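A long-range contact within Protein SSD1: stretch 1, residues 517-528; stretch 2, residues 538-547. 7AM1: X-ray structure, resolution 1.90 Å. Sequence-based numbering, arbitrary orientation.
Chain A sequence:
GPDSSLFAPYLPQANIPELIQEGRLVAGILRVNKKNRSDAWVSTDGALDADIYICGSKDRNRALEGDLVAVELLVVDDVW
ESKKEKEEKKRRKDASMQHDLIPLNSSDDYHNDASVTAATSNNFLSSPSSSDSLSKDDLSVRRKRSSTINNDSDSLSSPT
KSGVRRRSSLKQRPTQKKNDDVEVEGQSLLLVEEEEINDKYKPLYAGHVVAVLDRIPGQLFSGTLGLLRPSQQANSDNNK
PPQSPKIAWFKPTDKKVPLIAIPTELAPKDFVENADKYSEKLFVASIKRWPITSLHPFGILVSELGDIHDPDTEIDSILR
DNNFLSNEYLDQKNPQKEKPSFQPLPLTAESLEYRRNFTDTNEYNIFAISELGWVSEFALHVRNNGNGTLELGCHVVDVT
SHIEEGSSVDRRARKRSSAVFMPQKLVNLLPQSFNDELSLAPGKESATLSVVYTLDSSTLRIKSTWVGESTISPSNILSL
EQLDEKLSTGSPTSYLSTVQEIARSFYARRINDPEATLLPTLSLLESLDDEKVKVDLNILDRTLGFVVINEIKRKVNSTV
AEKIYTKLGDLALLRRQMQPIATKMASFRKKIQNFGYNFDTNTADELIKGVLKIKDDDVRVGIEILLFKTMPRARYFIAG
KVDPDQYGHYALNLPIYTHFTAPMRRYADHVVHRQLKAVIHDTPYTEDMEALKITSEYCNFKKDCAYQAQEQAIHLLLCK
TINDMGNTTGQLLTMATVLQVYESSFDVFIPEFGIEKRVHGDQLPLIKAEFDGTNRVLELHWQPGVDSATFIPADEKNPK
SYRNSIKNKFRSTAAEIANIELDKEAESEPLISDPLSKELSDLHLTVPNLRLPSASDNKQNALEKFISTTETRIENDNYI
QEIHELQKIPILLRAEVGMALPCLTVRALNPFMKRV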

# COMPACT_ATOMS: atom_id res chain seq x y z
N THR A 517 -10.78 -21.66 7.91
CA THR A 517 -11.80 -21.15 7.00
C THR A 517 -11.24 -19.95 6.26
O THR A 517 -10.38 -19.22 6.78
N LEU A 518 -11.71 -19.74 5.03
CA LEU A 518 -11.14 -18.70 4.19
C LEU A 518 -11.35 -17.31 4.78
O LEU A 518 -10.54 -16.40 4.54
N LEU A 519 -12.42 -17.11 5.55
CA LEU A 519 -12.59 -15.87 6.29
C LEU A 519 -12.50 -16.17 7.79
O LEU A 519 -12.91 -17.24 8.23
N PRO A 520 -11.97 -15.24 8.60
CA PRO A 520 -11.49 -13.91 8.22
C PRO A 520 -10.17 -13.94 7.45
O PRO A 520 -9.41 -14.91 7.56
N THR A 521 -9.90 -12.89 6.70
CA THR A 521 -8.72 -12.80 5.85
C THR A 521 -7.89 -11.59 6.25
O THR A 521 -8.32 -10.74 7.04
N LEU A 522 -6.68 -11.51 5.71
CA LEU A 522 -5.72 -10.47 6.08
C LEU A 522 -5.51 -9.58 4.86
O LEU A 522 -4.61 -9.79 4.05
N SER A 523 -6.36 -8.55 4.74
CA SER A 523 -6.34 -7.70 3.56
C SER A 523 -5.06 -6.89 3.47
O SER A 523 -4.55 -6.66 2.37
N LEU A 524 -4.53 -6.45 4.60
CA LEU A 524 -3.33 -5.62 4.57
C LEU A 524 -2.11 -6.46 4.18
O LEU A 524 -1.26 -6.01 3.41
N LEU A 525 -2.01 -7.69 4.69
CA LEU A 525 -0.87 -8.52 4.30
C LEU A 525 -0.91 -8.82 2.81
O LEU A 525 0.13 -8.84 2.15
N GLU A 526 -2.10 -9.04 2.24
CA GLU A 526 -2.20 -9.21 0.79
C GLU A 526 -1.56 -8.03 0.06
O GLU A 526 -0.84 -8.23 -0.93
N SER A 527 -1.79 -6.81 0.54
CA SER A 527 -1.30 -5.62 -0.15
C SER A 527 0.22 -5.49 -0.06
O SER A 527 0.79 -4.69 -0.79
N LEU A 528 0.87 -6.24 0.84
CA LEU A 528 2.32 -6.32 0.79
C LEU A 528 2.81 -7.04 -0.46
O LEU A 528 3.95 -6.82 -0.87
N ASN A 538 -12.39 1.19 0.99
CA ASN A 538 -11.82 0.69 2.24
C ASN A 538 -10.79 -0.38 1.90
O ASN A 538 -11.13 -1.44 1.36
N ILE A 539 -9.52 -0.10 2.22
CA ILE A 539 -8.45 -1.05 1.94
C ILE A 539 -8.63 -2.36 2.70
O ILE A 539 -8.01 -3.36 2.36
N LEU A 540 -9.47 -2.37 3.73
CA LEU A 540 -9.70 -3.58 4.50
C LEU A 540 -10.67 -4.54 3.83
O LEU A 540 -10.73 -5.71 4.20
N ASP A 541 -11.44 -4.08 2.84
CA ASP A 541 -12.46 -4.91 2.23
C ASP A 541 -11.83 -6.04 1.42
O ASP A 541 -10.90 -5.81 0.63
N ARG A 542 -12.33 -7.26 1.62
CA ARG A 542 -12.04 -8.41 0.78
C ARG A 542 -13.28 -9.29 0.82
O ARG A 542 -13.88 -9.45 1.89
N THR A 543 -13.67 -9.84 -0.32
CA THR A 543 -14.82 -10.73 -0.38
C THR A 543 -14.37 -12.18 -0.42
O THR A 543 -13.24 -12.51 -0.78
N LEU A 544 -15.30 -13.07 -0.04
CA LEU A 544 -15.03 -14.50 -0.10
C LEU A 544 -14.63 -14.92 -1.51
O LEU A 544 -13.67 -15.68 -1.68
N GLY A 545 -15.33 -14.43 -2.52
CA GLY A 545 -15.00 -14.79 -3.89
C GLY A 545 -13.57 -14.45 -4.25
O GLY A 545 -12.84 -15.26 -4.82
N PHE A 546 -13.14 -13.23 -3.91
CA PHE A 546 -11.76 -12.85 -4.16
C PHE A 546 -10.80 -13.79 -3.43
O PHE A 546 -9.79 -14.22 -4.00
N VAL A 547 -11.10 -14.11 -2.17
CA VAL A 547 -10.18 -14.92 -1.37
C VAL A 547 -10.06 -16.32 -1.95
O VAL A 547 -8.97 -16.90 -2.00

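The two stretches bury 626 Å² between them, counting both sides. Stretch 1 approaches as a loop and then enters a helix at S523. Stretch 2 makes a type I turn from N538 to D541 and enters its own helix at L544.

T517 does not reach stretch 2. Its chi1 is p, and its OG1 donates to L519 O at 2.6 Å. L518 points toward stretch 2 with rotamers m and t. Its CB lies 3.9 Å from V547 CG1 and 4.0 Å from L544 CD1. V547, with chi1 t, also points toward stretch 1, whereas L544 leaves sideways and its end, with rotamers t and p, comes nearer. L519, again m and t, adds to this apolar patch. Its CD1 is 4.2 Å from L544 CB, and its CD2 is 4.2 Å from V547 CG2.

P520 follows a cis peptide bond and makes no contact. T521 points toward stretch 2 with chi1 t. Its CG2 packs 3.7 Å from R542 CB, and its OG1 lies 3.8 Å from V547 CG2. L522 occupies the N-cap position and points away.

S523 is the polar centre of the contact. Its chi1 is t. OG donates to I539 O at 2.6 Å and accepts from R542 NE at 2.7 Å. The serine therefore links the turn of stretch 2 to the arginine. R542 points toward stretch 1 with chi1 m, chi2 m and chi3 t. Its NH2 donates to S523 O at 3.1 Å, so the guanidinium binds both side chain and backbone of one residue. S523 OG lies at the edge of that group, near its plane.

L524 has rotamers m and t. It starts sideways, but its end comes nearer. CD2 touches I539 CD1 at 3.7 Å and L540 CD2 at 3.8 Å, closing a second apolar patch. I539 is p and t; L540 is m and t. L525 points away.

E526 points toward stretch 2 with chi1 t and chi2 p. Its CG lies over one face of the R542 guanidinium, 3.3 Å from NH2. E526 OE2 and R542 NH1 are 4.5 Å apart, beyond a salt bridge. Water 1 joins them: it donates to E526 OE2 at 2.8 Å and accepts from R542 NH1 at 2.8 Å. OE2 also sits at the edge of the F546 ring, 4.0 Å from CZ.

S527 contributes little across the contact. Its chi1 is p, and its OG turns back to donate to L524 O at 2.8 Å. L528 is out of reach.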

# COMPACT_ATOMS: atom_id res chain seq x y z
CB THR A 517 -13.07 -20.77 7.75
OG1 THR A 517 -12.77 -19.75 8.72
CG2 THR A 517 -13.65 -21.97 8.46
CB LEU A 518 -11.72 -18.78 2.77
CG LEU A 518 -11.28 -20.01 1.98
CD1 LEU A 518 -12.14 -20.19 0.73
CD2 LEU A 518 -9.81 -19.91 1.59
CB LEU A 519 -13.93 -15.20 5.99
CG LEU A 519 -14.17 -14.77 4.54
CD1 LEU A 519 -15.56 -14.17 4.37
CD2 LEU A 519 -13.12 -13.78 4.09
CB PRO A 520 -11.32 -13.20 9.57
CG PRO A 520 -11.00 -14.31 10.52
CD PRO A 520 -11.79 -15.50 10.04
CB THR A 521 -9.13 -12.74 4.37
OG1 THR A 521 -8.00 -12.99 3.53
CG2 THR A 521 -9.74 -11.38 4.03
CB LEU A 522 -4.42 -11.08 6.57
CG LEU A 522 -4.58 -11.97 7.81
CD1 LEU A 522 -3.25 -12.64 8.15
CD2 LEU A 522 -5.11 -11.17 9.01
CB SER A 523 -7.55 -6.77 3.57
OG SER A 523 -7.53 -5.94 2.43
CB LEU A 524 -3.13 -4.92 5.91
CG LEU A 524 -4.27 -3.98 6.34
CD1 LEU A 524 -3.98 -3.32 7.69
CD2 LEU A 524 -4.58 -2.92 5.30
CB LEU A 525 -0.84 -9.81 5.12
CG LEU A 525 -0.69 -9.68 6.63
CD1 LEU A 525 -0.17 -10.99 7.23
CD2 LEU A 525 0.20 -8.51 7.03
CB GLU A 526 -3.66 -9.40 0.37
CG GLU A 526 -3.98 -9.09 -1.10
CD GLU A 526 -3.32 -10.05 -2.10
OE1 GLU A 526 -2.76 -11.08 -1.68
OE2 GLU A 526 -3.39 -9.76 -3.31
CB SER A 527 -1.98 -4.35 0.39
OG SER A 527 -1.44 -3.93 1.62
CB LEU A 528 2.85 -7.05 2.03
CG LEU A 528 2.72 -6.32 3.37
CD1 LEU A 528 3.03 -7.27 4.52
CD2 LEU A 528 3.63 -5.09 3.42
CB ASN A 538 -12.92 0.12 3.14
CG ASN A 538 -12.42 -0.18 4.54
OD1 ASN A 538 -11.22 -0.30 4.77
ND2 ASN A 538 -13.35 -0.30 5.48
CB ILE A 539 -7.08 -0.43 2.25
CG1 ILE A 539 -7.02 0.07 3.69
CG2 ILE A 539 -6.78 0.70 1.29
CD1 ILE A 539 -5.61 0.41 4.16
CB LEU A 540 -10.21 -3.22 5.89
CG LEU A 540 -9.27 -2.40 6.77
CD1 LEU A 540 -9.95 -2.01 8.08
CD2 LEU A 540 -7.97 -3.15 7.04
CB ASP A 541 -13.38 -4.08 1.33
CG ASP A 541 -14.35 -3.19 2.11
OD1 ASP A 541 -14.33 -3.16 3.36
OD2 ASP A 541 -15.16 -2.50 1.44
CB ARG A 542 -10.83 -9.22 1.26
CG ARG A 542 -9.53 -8.46 1.38
CD ARG A 542 -8.91 -8.15 0.02
NE ARG A 542 -7.68 -7.38 0.19
CZ ARG A 542 -6.83 -7.09 -0.78
NH1 ARG A 542 -7.06 -7.50 -2.02
NH2 ARG A 542 -5.74 -6.38 -0.51
CB THR A 543 -15.70 -10.45 -1.61
OG1 THR A 543 -15.00 -10.82 -2.80
CG2 THR A 543 -16.08 -8.98 -1.68
CB LEU A 544 -16.27 -15.27 0.36
CG LEU A 544 -16.23 -16.79 0.27
CD1 LEU A 544 -15.03 -17.33 1.03
CD2 LEU A 544 -17.53 -17.39 0.82
CB PHE A 546 -11.49 -11.41 -3.73
CG PHE A 546 -10.03 -11.04 -3.77
CD1 PHE A 546 -9.44 -10.60 -4.95
CD2 PHE A 546 -9.23 -11.18 -2.65
CE1 PHE A 546 -8.08 -10.28 -4.99
CE2 PHE A 546 -7.88 -10.87 -2.69
CZ PHE A 546 -7.30 -10.42 -3.86
CB VAL A 547 -10.65 -14.96 0.10
CG1 VAL A 547 -9.85 -15.97 0.90
CG2 VAL A 547 -10.54 -13.58 0.73
O HOH W 1 -4.97 -7.54 -3.85